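Side-chain contacts in shikimate dehydrogenase (NADP(+)) (Listeria monocytogenes, PDB 3TNL), which probably catalyses the reversible NADPH-linked reduction of 3-dehydroshikimate to shikimate, a step on the way to chorismate and the aromatic amino acids: residues 106-111 / 119-124; 212-215 / 219-222; 245-250 / 272-277. One frame throughout, in Å; residues are numbered along the deposited sequence. Where two conformers were deposited one is given.

Contact 1 (106-111 / 119-124); sequences KYLDKL and GAVNTV
Leu108 reaches across to Val121 and Val124, and Leu111 adds a second, smaller touch on Val121. The contact is wholly apolar, with methyl groups meeting methyl groups and no hydrogen bond from one segment to the other. Followed outward, the Leu108 side chain begins with CB pointing toward 119-124, although neither CB nor CG comes close enough to touch it. CG lies anti to the carbonyl carbon (chi1 -52°), and an extended chi2 carries CD1 straight on between the two valines. CD1 approaches Val121 tip to tip, 4.1 Å from Val121 CG1 and equally near Val121 CG2, while Leu108 CD1 also lies 4.0 Å from Val124 CG2. The other branch, CD2, turns to Val124 alone and rests against both of its methyls. Both methyls of Val121 meet Leu108, and Val121 CG2 in addition touches Leu111 CD2 at 3.7 Å, the two side chains crossing at about a right angle.

Beside this cluster, Asn122 and Thr123 form a classic beta bulge opposite the end of strand 130-134. Thr123 OG1 donates to Asn122 OD1 over 2.9 Å, meeting the oxygen from well above the amide plane (64° out of it). Thr136 N gives the same oxygen a second bond, so two donors grip the amide of a residue that probably binds shikimate.

Within the substrate-binding domain, the helix 113-118 links the two segments. Strand 130-134 runs between strands 110-111 and 123-127 in the mixed sheet, and its Leu131 touches both Leu108 and Val124. Val124 also packs on Trp94 and Val96 of strand 93-96, whereas the bulge faces helix 286-301 through Gln292, Ala296 and Trp300.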
ATOM      1  N   LYS B 106      -4.467  21.467  -3.137  1.00 22.13           N
ATOM      2  CA  LYS B 106      -4.466  21.661  -4.595  1.00 23.23           C
ATOM      3  C   LYS B 106      -4.970  20.442  -5.368  1.00 22.81           C
ATOM      4  O   LYS B 106      -5.536  20.556  -6.463  1.00 23.85           O
ATOM      5  CB  LYS B 106      -3.026  21.900  -5.123  1.00 25.44           C
ATOM      6  CG  LYS B 106      -2.207  23.076  -4.557  1.00 33.37           C
ATOM      7  CD  LYS B 106      -0.727  22.947  -5.078  1.00 39.35           C
ATOM      8  CE  LYS B 106       0.319  23.728  -4.254  1.00 41.95           C
ATOM      9  NZ  LYS B 106       0.198  25.197  -4.328  1.00 46.32           N
ATOM     10  N   TYR B 107      -4.743  19.269  -4.788  1.00 19.54           N
ATOM     11  CA  TYR B 107      -5.021  18.004  -5.430  1.00 19.34           C
ATOM     12  C   TYR B 107      -6.234  17.283  -4.879  1.00 20.31           C
ATOM     13  O   TYR B 107      -6.504  16.153  -5.305  1.00 19.37           O
ATOM     14  CB  TYR B 107      -3.775  17.089  -5.313  1.00 20.17           C
ATOM     15  CG  TYR B 107      -2.522  17.793  -5.768  1.00 20.74           C
ATOM     16  CD1 TYR B 107      -2.467  18.343  -7.039  1.00 20.83           C
ATOM     17  CD2 TYR B 107      -1.406  17.925  -4.943  1.00 22.05           C
ATOM     18  CE1 TYR B 107      -1.348  19.004  -7.473  1.00 25.48           C
ATOM     19  CE2 TYR B 107      -0.267  18.595  -5.384  1.00 24.82           C
ATOM     20  CZ  TYR B 107      -0.273  19.142  -6.644  1.00 23.92           C
ATOM     21  OH  TYR B 107       0.830  19.806  -7.139  1.00 29.50           O
ATOM     22  N   LEU B 108      -6.955  17.928  -3.950  1.00 19.82           N
ATOM     23  CA  LEU B 108      -8.145  17.357  -3.350  1.00 20.05           C
ATOM     24  C   LEU B 108      -9.392  17.989  -3.925  1.00 21.06           C
ATOM     25  O   LEU B 108      -9.319  18.952  -4.718  1.00 22.86           O
ATOM     26  CB  LEU B 108      -8.090  17.542  -1.833  1.00 19.27           C
ATOM     27  CG  LEU B 108      -6.818  17.063  -1.106  1.00 19.77           C
ATOM     28  CD1 LEU B 108      -6.942  17.257   0.414  1.00 20.00           C
ATOM     29  CD2 LEU B 108      -6.495  15.595  -1.443  1.00 18.45           C
ATOM     30  N   ASP B 109     -10.539  17.464  -3.552  1.00 20.49           N
ATOM     31  CA  ASP B 109     -11.812  17.935  -4.083  1.00 19.31           C
ATOM     32  C   ASP B 109     -12.621  18.757  -3.093  1.00 19.42           C
ATOM     33  O   ASP B 109     -13.355  19.682  -3.511  1.00 22.54           O
ATOM     34  CB  ASP B 109     -12.639  16.737  -4.550  1.00 18.78           C
ATOM     35  CG  ASP B 109     -11.877  15.888  -5.535  1.00 21.16           C
ATOM     36  OD1 ASP B 109     -11.407  16.469  -6.555  1.00 22.76           O
ATOM     37  OD2 ASP B 109     -11.727  14.666  -5.325  1.00 20.84           O
ATOM     38  N   LYS B 110     -12.520  18.433  -1.799  1.00 19.97           N
ATOM     39  CA  LYS B 110     -13.270  19.119  -0.750  1.00 21.20           C
ATOM     40  C   LYS B 110     -12.415  19.229   0.512  1.00 19.77           C
ATOM     41  O   LYS B 110     -11.479  18.444   0.700  1.00 19.22           O
ATOM     42  CB  LYS B 110     -14.535  18.333  -0.380  1.00 22.88           C
ATOM     43  CG  LYS B 110     -15.587  18.230  -1.478  1.00 28.14           C
ATOM     44  CD  LYS B 110     -16.867  17.570  -0.936  1.00 28.99           C
ATOM     45  CE  LYS B 110     -17.975  17.592  -1.972  1.00 28.81           C
ATOM     46  NZ  LYS B 110     -18.375  18.993  -2.321  1.00 31.01           N
ATOM     47  N   LEU B 111     -12.775  20.157   1.389  1.00 21.08           N
ATOM     48  CA  LEU B 111     -12.072  20.356   2.673  1.00 19.24           C
ATOM     49  C   LEU B 111     -13.068  20.543   3.794  1.00 19.08           C
ATOM     50  O   LEU B 111     -14.154  21.122   3.596  1.00 20.33           O
ATOM     51  CB  LEU B 111     -11.195  21.607   2.627  1.00 19.40           C
ATOM     52  CG  LEU B 111     -10.099  21.712   1.557  1.00 18.86           C
ATOM     53  CD1 LEU B 111      -9.503  23.105   1.567  1.00 20.19           C
ATOM     54  CD2 LEU B 111      -9.028  20.624   1.829  1.00 19.39           C
ATOM     55  N   GLY B 119      -5.674  25.984   6.492  1.00 19.86           N
ATOM     56  CA  GLY B 119      -4.858  25.931   5.296  1.00 18.95           C
ATOM     57  C   GLY B 119      -3.918  24.750   5.281  1.00 20.06           C
ATOM     58  O   GLY B 119      -2.888  24.758   4.577  1.00 21.49           O
ATOM     59  N   ALA B 120      -4.214  23.752   6.099  1.00 17.68           N
ATOM     60  CA  ALA B 120      -3.420  22.517   6.150  1.00 19.12           C
ATOM     61  C   ALA B 120      -4.361  21.317   6.251  1.00 17.24           C
ATOM     62  O   ALA B 120      -5.447  21.390   6.804  1.00 17.76           O
ATOM     63  CB  ALA B 120      -2.463  22.519   7.345  1.00 19.14           C
ATOM     64  N   VAL B 121      -3.897  20.195   5.719  1.00 17.28           N
ATOM     65  CA  VAL B 121      -4.612  18.934   5.743  1.00 17.74           C
ATOM     66  C   VAL B 121      -3.657  17.865   6.244  1.00 17.41           C
ATOM     67  O   VAL B 121      -2.537  17.756   5.744  1.00 18.37           O
ATOM     68  CB  VAL B 121      -5.045  18.524   4.300  1.00 17.18           C
ATOM     69  CG1 VAL B 121      -5.503  17.029   4.246  1.00 16.27           C
ATOM     70  CG2 VAL B 121      -6.129  19.469   3.782  1.00 17.11           C
ATOM     71  N   ASN B 122      -4.056  17.079   7.234  1.00 15.59           N
ATOM     72  CA  ASN B 122      -3.238  15.954   7.667  1.00 16.88           C
ATOM     73  C   ASN B 122      -3.927  14.602   7.445  1.00 16.39           C
ATOM     74  O   ASN B 122      -3.312  13.559   7.672  1.00 16.15           O
ATOM     75  CB  ASN B 122      -2.766  16.081   9.126  1.00 17.20           C
ATOM     76  CG  ASN B 122      -3.826  15.743  10.123  1.00 18.73           C
ATOM     77  OD1 ASN B 122      -5.033  15.698   9.808  1.00 17.00           O
ATOM     78  ND2 ASN B 122      -3.393  15.464  11.357  1.00 22.72           N
ATOM     79  N   THR B 123      -5.176  14.613   6.977  1.00 16.24           N
ATOM     80  CA  THR B 123      -5.982  13.406   6.804  1.00 15.88           C
ATOM     81  C   THR B 123      -6.872  13.534   5.567  1.00 16.62           C
ATOM     82  O   THR B 123      -7.588  14.502   5.427  1.00 17.16           O
ATOM     83  CB  THR B 123      -6.881  13.214   8.025  1.00 15.88           C
ATOM     84  OG1 THR B 123      -6.071  13.048   9.212  1.00 17.69           O
ATOM     85  CG2 THR B 123      -7.810  12.017   7.871  1.00 16.12           C
ATOM     86  N   VAL B 124      -6.818  12.547   4.676  1.00 15.84           N
ATOM     87  CA  VAL B 124      -7.630  12.524   3.491  1.00 14.81           C
ATOM     88  C   VAL B 124      -8.491  11.275   3.483  1.00 17.26           C
ATOM     89  O   VAL B 124      -8.054  10.208   3.930  1.00 15.58           O
ATOM     90  CB  VAL B 124      -6.752  12.532   2.199  1.00 15.13           C
ATOM     91  CG1 VAL B 124      -7.623  12.474   0.925  1.00 17.69           C
ATOM     92  CG2 VAL B 124      -5.863  13.805   2.143  1.00 16.48           C
TER

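Contact 2 (212-215 / 219-222)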
ATOM      1  N   PHE B 212       1.903  38.528  20.352  1.00 15.25           N
ATOM      2  CA  PHE B 212       2.999  39.254  20.954  1.00 16.22           C
ATOM      3  C   PHE B 212       4.329  38.529  20.746  1.00 16.33           C
ATOM      4  O   PHE B 212       4.372  37.321  20.520  1.00 16.50           O
ATOM      5  CB  PHE B 212       2.783  39.366  22.449  1.00 16.93           C
ATOM      6  CG  PHE B 212       1.453  39.983  22.828  1.00 17.22           C
ATOM      7  CD1 PHE B 212       1.275  41.342  22.778  1.00 19.82           C
ATOM      8  CD2 PHE B 212       0.402  39.186  23.243  1.00 19.95           C
ATOM      9  CE1 PHE B 212       0.041  41.905  23.142  1.00 20.09           C
ATOM     10  CE2 PHE B 212      -0.811  39.753  23.639  1.00 21.12           C
ATOM     11  CZ  PHE B 212      -0.973  41.108  23.561  1.00 18.31           C
ATOM     12  N   ASP B 213       5.421  39.265  20.887  1.00 16.75           N
ATOM     13  CA  ASP B 213       6.774  38.701  20.852  1.00 15.60           C
ATOM     14  C   ASP B 213       6.971  37.932  22.163  1.00 15.80           C
ATOM     15  O   ASP B 213       6.598  38.417  23.227  1.00 16.73           O
ATOM     16  CB  ASP B 213       7.761  39.876  20.770  1.00 16.44           C
ATOM     17  CG  ASP B 213       9.186  39.478  20.482  1.00 21.25           C
ATOM     18  OD1 ASP B 213       9.878  40.343  19.869  1.00 25.65           O
ATOM     19  OD2 ASP B 213       9.623  38.365  20.789  1.00 18.96           O
ATOM     20  N   ILE B 214       7.601  36.763  22.092  1.00 16.33           N
ATOM     21  CA  ILE B 214       7.919  35.972  23.279  1.00 16.58           C
ATOM     22  C   ILE B 214       8.866  36.752  24.219  1.00 16.53           C
ATOM     23  O   ILE B 214       8.978  36.439  25.404  1.00 17.95           O
ATOM     24  CB  ILE B 214       8.524  34.562  22.884  1.00 17.11           C
ATOM     25  CG1 ILE B 214       8.638  33.616  24.089  1.00 17.65           C
ATOM     26  CG2 ILE B 214       9.886  34.723  22.176  1.00 18.58           C
ATOM     27  CD1 ILE B 214       7.304  33.251  24.746  1.00 22.36           C
ATOM     28  N   GLU B 215       9.578  37.724  23.691  1.00 17.68           N
ATOM     29  CA  GLU B 215      10.454  38.557  24.526  1.00 19.82           C
ATOM     30  C   GLU B 215       9.714  39.565  25.409  1.00 18.38           C
ATOM     31  O   GLU B 215      10.329  40.170  26.294  1.00 18.98           O
ATOM     32  CB  GLU B 215      11.477  39.285  23.654  1.00 23.39           C
ATOM     33  CG  GLU B 215      12.475  38.302  23.013  1.00 29.50           C
ATOM     34  CD  GLU B 215      13.144  37.325  24.038  1.00 39.88           C
ATOM     35  OE1 GLU B 215      13.182  36.078  23.792  1.00 39.68           O
ATOM     36  OE2 GLU B 215      13.598  37.797  25.110  1.00 46.00           O
ATOM     37  N   GLN B 219       3.967  41.410  29.114  1.00 16.13           N
ATOM     38  CA  GLN B 219       2.693  41.031  28.504  1.00 15.70           C
ATOM     39  C   GLN B 219       2.378  39.557  28.782  1.00 14.86           C
ATOM     40  O   GLN B 219       1.242  39.185  29.085  1.00 15.83           O
ATOM     41  CB  GLN B 219       2.667  41.281  27.017  1.00 16.88           C
ATOM     42  CG  GLN B 219       1.292  41.149  26.448  1.00 15.86           C
ATOM     43  CD  GLN B 219       0.415  42.362  26.768  1.00 18.12           C
ATOM     44  OE1 GLN B 219       0.836  43.501  26.571  1.00 19.17           O
ATOM     45  NE2 GLN B 219      -0.786  42.127  27.259  1.00 17.40           N
ATOM     46  N   LEU B 220       3.398  38.708  28.686  1.00 14.23           N
ATOM     47  CA  LEU B 220       3.210  37.285  28.992  1.00 14.69           C
ATOM     48  C   LEU B 220       2.666  37.040  30.423  1.00 15.49           C
ATOM     49  O   LEU B 220       1.803  36.204  30.629  1.00 16.05           O
ATOM     50  CB  LEU B 220       4.537  36.533  28.757  1.00 15.59           C
ATOM     51  CG  LEU B 220       4.492  35.007  28.925  1.00 14.00           C
ATOM     52  CD1 LEU B 220       3.557  34.365  27.912  1.00 16.57           C
ATOM     53  CD2 LEU B 220       5.873  34.432  28.807  1.00 16.93           C
ATOM     54  N   ARG B 221       3.170  37.789  31.396  0.50 14.99           N
ATOM     55  CA  ARG B 221       2.695  37.661  32.774  0.50 13.00           C
ATOM     56  C   ARG B 221       1.183  37.925  32.823  0.50 13.92           C
ATOM     57  O   ARG B 221       0.437  37.168  33.423  0.50 15.23           O
ATOM     58  CB  ARG B 221       3.428  38.654  33.673  0.50 13.09           C
ATOM     59  CG  ARG B 221       3.119  38.503  35.148  0.50 11.68           C
ATOM     60  CD  ARG B 221       3.890  39.495  36.005  0.50 13.81           C
ATOM     61  NE  ARG B 221       5.302  39.140  35.991  0.50 14.04           N
ATOM     62  CZ  ARG B 221       5.795  38.125  36.698  0.50 12.41           C
ATOM     63  NH1 ARG B 221       7.090  37.818  36.631  0.50 21.86           N
ATOM     64  NH2 ARG B 221       4.999  37.406  37.456  0.50 16.60           N
ATOM     65  N   LYS B 222       0.754  39.006  32.166  1.00 14.73           N
ATOM     66  CA  LYS B 222      -0.668  39.366  32.156  1.00 14.79           C
ATOM     67  C   LYS B 222      -1.476  38.261  31.512  1.00 14.99           C
ATOM     68  O   LYS B 222      -2.476  37.786  32.086  1.00 15.79           O
ATOM     69  CB  LYS B 222      -0.936  40.675  31.437  1.00 15.09           C
ATOM     70  CG  LYS B 222      -2.433  41.027  31.372  1.00 17.37           C
ATOM     71  CD  LYS B 222      -2.674  42.276  30.507  1.00 15.55           C
ATOM     72  CE  LYS B 222      -4.127  42.718  30.531  1.00 16.65           C
ATOM     73  NZ  LYS B 222      -5.128  41.884  29.763  1.00 17.37           N
TER
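Gln219 lays its side chain over one face of the Phe212 ring, a CH-pi contact extended by stacking of the amide. Gln219 CG stands almost exactly above the ring centre, 3.5 Å from the centroid of Phe212 and only 5° off the ring normal. With CG anti to the backbone N, the chain bends at chi2 (76°) and the amide is laid flat over the CE1-CZ side of the ring, its plane nearly parallel to that of the phenyl group. Gln219 CD is 3.7 Å from Phe212 CZ, while Gln219 OE1 lies 3.9 Å from Phe212 CE1. The amide does not depend on the ring alone, since Gln219 NE2 is hydrogen-bonded to Glu223 OE2 one turn further along the helix, a bond that helps fix its rotation. The Phe212 ring also meets that of Phe184, the two planes inclined at about 35°.

Aliphatic packing is lighter. Ile214 CD1 and Leu220 CD2 approach to 4.5 Å, and both side chains also rest on Phe184 of the adjacent strand 180-185. This is the crossover of a Rossmann fold: strand 208-213, at one edge of the parallel sheet, leads through a short turn into helix 217-226, which carries the chain back past the central strands to 229-232. Ile214 also touches Arg186, which binds NAD, and its side chain comes within about 5 Å of the cofactor.

Hydrogen bonds shape the turn rather than bridge the segments. Asp213 OD2 accepts from Glu215 N over 3.0 Å, an Asx turn closed by a nearly straight hydrogen bond that reaches the carboxylate oxygen from above its plane. Gln219 N is bonded to Asp216 OD1 near the start of the helix.

Contact 3 (245-250 / 272-277); sequences TLLPSA and LEIAEE. With NAD (nicotinamide-adenine-dinucleotide), chain H.
An ST turn in the loop between strands 229-232 and 258-261 of the Rossmann domain sets Thr245 and Leu247 against Ile274 of helix 270-277. Thr245 OG1 accepts from Leu247 N over 3.1 Å in a nearly straight hydrogen bond. The torsion that places this hydroxyl (chi1 -175°) puts Thr245 CG2 between the backbone N and the carbonyl carbon, from where it meets Ile274 tip to tip, 4.0 Å from Ile274 CD1. The other branch of Ile274 serves two partners: Ile274 CG2 lies 3.8 Å from Leu247 CD2 and 3.9 Å from Ala250 CB. A single isoleucine thus takes up the whole helix side of this apolar contact.

Leu246, between the two residues of the turn, contacts the cofactor instead, bringing CD2 within 3.7 Å of NAD C2A at the adenine ring. The same loop therefore meets the helix through one set of residues and lines the NAD pocket through another.

Leu272 and Ala275 anchor the helix on strands 258-261 and 281-283 through Val259 and Thr282. Further along the loop, Pro248 touches His217 of helix 217-226, so the loop lies between that helix and helix 270-277.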
ATOM      1  N   THR B 245      13.448  25.980  28.245  1.00 14.97           N
ATOM      2  CA  THR B 245      12.091  26.466  28.338  1.00 15.30           C
ATOM      3  C   THR B 245      11.988  27.916  27.843  1.00 16.53           C
ATOM      4  O   THR B 245      12.972  28.646  27.873  1.00 16.15           O
ATOM      5  CB  THR B 245      11.553  26.333  29.789  1.00 15.40           C
ATOM      6  OG1 THR B 245      10.179  26.719  29.801  1.00 16.09           O
ATOM      7  CG2 THR B 245      12.344  27.189  30.787  1.00 16.68           C
ATOM      8  N   LEU B 246      10.806  28.276  27.338  1.00 15.28           N
ATOM      9  CA  LEU B 246      10.472  29.663  27.001  1.00 15.97           C
ATOM     10  C   LEU B 246       9.795  30.412  28.173  1.00 16.44           C
ATOM     11  O   LEU B 246       9.556  31.592  28.071  1.00 18.48           O
ATOM     12  CB  LEU B 246       9.569  29.715  25.792  1.00 16.63           C
ATOM     13  CG  LEU B 246      10.205  29.213  24.487  1.00 16.38           C
ATOM     14  CD1 LEU B 246       9.164  29.181  23.361  1.00 15.63           C
ATOM     15  CD2 LEU B 246      11.480  30.022  24.091  1.00 16.45           C
ATOM     16  N   LEU B 247       9.533  29.756  29.304  1.00 14.96           N
ATOM     17  CA  LEU B 247       8.878  30.434  30.440  1.00 16.94           C
ATOM     18  C   LEU B 247       9.908  31.309  31.159  1.00 17.60           C
ATOM     19  O   LEU B 247      10.931  30.777  31.621  1.00 17.76           O
ATOM     20  CB  LEU B 247       8.332  29.427  31.434  1.00 16.05           C
ATOM     21  CG  LEU B 247       7.633  30.013  32.669  1.00 16.75           C
ATOM     22  CD1 LEU B 247       6.329  30.702  32.256  1.00 18.21           C
ATOM     23  CD2 LEU B 247       7.411  28.892  33.690  1.00 17.77           C
ATOM     24  N   PRO B 248       9.645  32.624  31.290  1.00 17.40           N
ATOM     25  CA  PRO B 248      10.646  33.469  31.928  1.00 18.69           C
ATOM     26  C   PRO B 248      10.792  33.307  33.441  1.00 19.34           C
ATOM     27  O   PRO B 248      11.888  33.383  33.960  1.00 21.88           O
ATOM     28  CB  PRO B 248      10.169  34.907  31.584  1.00 20.95           C
ATOM     29  CG  PRO B 248       9.374  34.753  30.370  1.00 20.11           C
ATOM     30  CD  PRO B 248       8.674  33.444  30.530  1.00 18.87           C
ATOM     31  N   SER B 249       9.670  33.103  34.124  0.50 17.50           N
ATOM     32  CA  SER B 249       9.652  33.080  35.568  0.50 19.09           C
ATOM     33  C   SER B 249       8.570  32.160  36.113  0.50 17.25           C
ATOM     34  O   SER B 249       7.416  32.175  35.653  0.50 16.30           O
ATOM     35  CB  SER B 249       9.408  34.519  36.042  0.50 19.78           C
ATOM     36  OG  SER B 249       9.536  34.632  37.442  0.50 26.16           O
ATOM     37  N   ALA B 250       8.946  31.370  37.121  1.00 16.45           N
ATOM     38  CA  ALA B 250       8.023  30.448  37.763  1.00 16.79           C
ATOM     39  C   ALA B 250       6.831  31.187  38.373  1.00 16.42           C
ATOM     40  O   ALA B 250       5.710  30.639  38.406  1.00 16.70           O
ATOM     41  CB  ALA B 250       8.745  29.568  38.833  1.00 18.90           C
ATOM     42  N   LEU B 272       6.982  21.607  31.890  1.00 14.69           N
ATOM     43  CA  LEU B 272       6.088  20.798  32.765  1.00 13.95           C
ATOM     44  C   LEU B 272       6.677  20.576  34.141  1.00 14.81           C
ATOM     45  O   LEU B 272       5.937  20.583  35.115  1.00 14.01           O
ATOM     46  CB  LEU B 272       5.633  19.514  32.074  1.00 14.31           C
ATOM     47  CG  LEU B 272       4.865  19.737  30.751  1.00 13.23           C
ATOM     48  CD1 LEU B 272       4.357  18.366  30.215  1.00 18.51           C
ATOM     49  CD2 LEU B 272       3.678  20.675  30.936  1.00 15.82           C
ATOM     50  N   GLU B 273       7.994  20.406  34.243  1.00 13.48           N
ATOM     51  CA  GLU B 273       8.609  20.270  35.559  1.00 14.46           C
ATOM     52  C   GLU B 273       8.352  21.544  36.388  1.00 14.17           C
ATOM     53  O   GLU B 273       7.993  21.459  37.557  1.00 14.78           O
ATOM     54  CB  GLU B 273      10.133  20.058  35.459  1.00 15.68           C
ATOM     55  CG  GLU B 273      10.635  18.802  34.850  1.00 18.88           C
ATOM     56  CD  GLU B 273      12.161  18.695  34.903  1.00 25.10           C
ATOM     57  OE1 GLU B 273      12.807  19.617  35.480  1.00 26.45           O
ATOM     58  OE2 GLU B 273      12.704  17.644  34.443  1.00 26.22           O
ATOM     59  N   ILE B 274       8.597  22.711  35.824  1.00 13.44           N
ATOM     60  CA  ILE B 274       8.404  23.964  36.525  1.00 12.22           C
ATOM     61  C   ILE B 274       6.946  24.099  36.917  1.00 12.76           C
ATOM     62  O   ILE B 274       6.625  24.500  38.039  1.00 14.15           O
ATOM     63  CB  ILE B 274       8.864  25.174  35.684  1.00 12.43           C
ATOM     64  CG1 ILE B 274      10.366  25.093  35.436  1.00 14.08           C
ATOM     65  CG2 ILE B 274       8.527  26.452  36.439  1.00 13.90           C
ATOM     66  CD1 ILE B 274      10.861  26.046  34.307  1.00 15.54           C
ATOM     67  N   ALA B 275       6.038  23.739  36.004  1.00 13.32           N
ATOM     68  CA  ALA B 275       4.614  23.790  36.313  1.00 13.27           C
ATOM     69  C   ALA B 275       4.273  22.911  37.492  1.00 13.92           C
ATOM     70  O   ALA B 275       3.548  23.322  38.395  1.00 13.96           O
ATOM     71  CB  ALA B 275       3.800  23.393  35.096  1.00 16.11           C
ATOM     72  N   GLU B 276       4.795  21.695  37.502  1.00 13.18           N
ATOM     73  CA  GLU B 276       4.553  20.810  38.643  1.00 13.70           C
ATOM     74  C   GLU B 276       5.083  21.455  39.944  1.00 14.63           C
ATOM     75  O   GLU B 276       4.446  21.385  41.018  1.00 14.53           O
ATOM     76  CB  GLU B 276       5.166  19.436  38.416  1.00 15.19           C
ATOM     77  CG  GLU B 276       4.555  18.638  37.307  1.00 15.20           C
ATOM     78  CD  GLU B 276       5.064  17.190  37.287  1.00 20.25           C
ATOM     79  OE1 GLU B 276       5.874  16.809  38.153  1.00 20.02           O
ATOM     80  OE2 GLU B 276       4.659  16.433  36.395  1.00 20.73           O
ATOM     81  N   GLU B 277       6.274  22.045  39.865  1.00 13.28           N
ATOM     82  CA  GLU B 277       6.897  22.707  41.035  1.00 14.21           C
ATOM     83  C   GLU B 277       6.031  23.847  41.569  1.00 14.63           C
ATOM     84  O   GLU B 277       6.128  24.225  42.726  1.00 15.72           O
ATOM     85  CB  GLU B 277       8.311  23.223  40.708  1.00 13.57           C
ATOM     86  CG  GLU B 277       9.335  22.139  40.390  1.00 18.54           C
ATOM     87  CD  GLU B 277      10.630  22.696  39.759  1.00 24.00           C
ATOM     88  OE1 GLU B 277      11.460  21.908  39.261  1.00 28.58           O
ATOM     89  OE2 GLU B 277      10.806  23.934  39.726  1.00 29.12           O
TER
HETATM   90  PA  NAD H 292       7.062  24.007  13.124  1.00 22.52           P
HETATM   91  O1A NAD H 292       8.469  23.824  12.559  1.00 24.66           O
HETATM   92  O2A NAD H 292       5.900  24.079  12.151  1.00 22.59           O
HETATM   93  O5B NAD H 292       7.071  25.281  14.125  1.00 21.80           O
HETATM   94  C5B NAD H 292       8.106  25.547  15.071  1.00 17.88           C
HETATM   95  C4B NAD H 292       7.615  26.581  16.091  1.00 17.10           C
HETATM   96  O4B NAD H 292       8.564  26.664  17.167  1.00 17.55           O
HETATM   97  C3B NAD H 292       7.594  27.989  15.529  1.00 15.74           C
HETATM   98  O3B NAD H 292       6.548  28.725  16.213  1.00 17.42           O
HETATM   99  C2B NAD H 292       8.932  28.579  15.905  1.00 15.14           C
HETATM  100  O2B NAD H 292       8.908  29.994  16.041  1.00 17.21           O
HETATM  101  C1B NAD H 292       9.164  27.938  17.257  1.00 15.64           C
HETATM  102  N9A NAD H 292      10.555  27.797  17.702  1.00 16.50           N
HETATM  103  C8A NAD H 292      11.434  26.877  17.240  1.00 20.22           C
HETATM  104  N7A NAD H 292      12.594  26.988  17.920  1.00 19.27           N
HETATM  105  C5A NAD H 292      12.481  27.972  18.847  1.00 15.99           C
HETATM  106  C6A NAD H 292      13.274  28.549  19.818  1.00 15.09           C
HETATM  107  N6A NAD H 292      14.518  28.106  20.028  1.00 18.64           N
HETATM  108  N1A NAD H 292      12.778  29.529  20.605  1.00 16.37           N
HETATM  109  C2A NAD H 292      11.518  29.994  20.420  1.00 16.11           C
HETATM  110  N3A NAD H 292      10.679  29.486  19.489  1.00 15.96           N
HETATM  111  C4A NAD H 292      11.114  28.483  18.692  1.00 15.85           C
HETATM  112  O3  NAD H 292       6.865  22.808  14.164  1.00 22.21           O
HETATM  113  PN  NAD H 292       5.504  22.031  14.520  1.00 23.05           P
HETATM  114  O1N NAD H 292       5.202  20.943  13.519  1.00 27.63           O
HETATM  115  O2N NAD H 292       4.422  23.044  14.898  1.00 22.44           O
HETATM  116  O5D NAD H 292       5.903  21.200  15.842  1.00 25.20           O
HETATM  117  C5D NAD H 292       6.240  21.915  17.024  1.00 25.94           C
HETATM  118  C4D NAD H 292       6.270  20.865  18.117  1.00 25.71           C
HETATM  119  O4D NAD H 292       4.998  20.196  18.168  1.00 30.32           O
HETATM  120  C3D NAD H 292       7.305  19.789  17.828  1.00 30.50           C
HETATM  121  O3D NAD H 292       8.066  19.563  19.018  1.00 34.67           O
HETATM  122  C2D NAD H 292       6.489  18.562  17.457  1.00 31.18           C
HETATM  123  O2D NAD H 292       7.170  17.321  17.748  1.00 32.23           O
HETATM  124  C1D NAD H 292       5.224  18.779  18.277  1.00 30.00           C
HETATM  125  N1N NAD H 292       4.010  18.115  17.794  1.00 31.14           N
HETATM  126  C2N NAD H 292       3.353  17.264  18.604  1.00 30.79           C
HETATM  127  C3N NAD H 292       2.187  16.635  18.180  1.00 28.23           C
HETATM  128  C7N NAD H 292       1.436  15.687  19.057  1.00 31.70           C
HETATM  129  O7N NAD H 292       0.676  14.913  18.477  1.00 33.03           O
HETATM  130  N7N NAD H 292       1.585  15.739  20.398  1.00 23.40           N
HETATM  131  C4N NAD H 292       1.701  16.895  16.889  1.00 30.95           C
HETATM  132  C5N NAD H 292       2.395  17.783  16.072  1.00 30.35           C
HETATM  133  C6N NAD H 292       3.561  18.385  16.545  1.00 31.03           C

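Overall arrangement
Contact 1 belongs to the substrate-binding domain, whereas contacts 2 and 3 share the Rossmann domain; the centres of contacts 1 and 3 are about 37 Å apart. Contacts 2 and 3 touch directly, Leu220 CD2 lying 3.4 Å from Pro248 CD, and so join helix 217-226 to the loop 245-250. All three are partly buried. Across their segments contacts 1 and 3 join only aliphatic carbons, though the loop of contact 3 also reaches the NAD adenine; one joins the approach to strand 110-111 to strand 123-127 and the loop before it, the other a loop to a helix. Contact 2 adds to an aliphatic pair an aromatic face covered by a glutamine methylene and its amide.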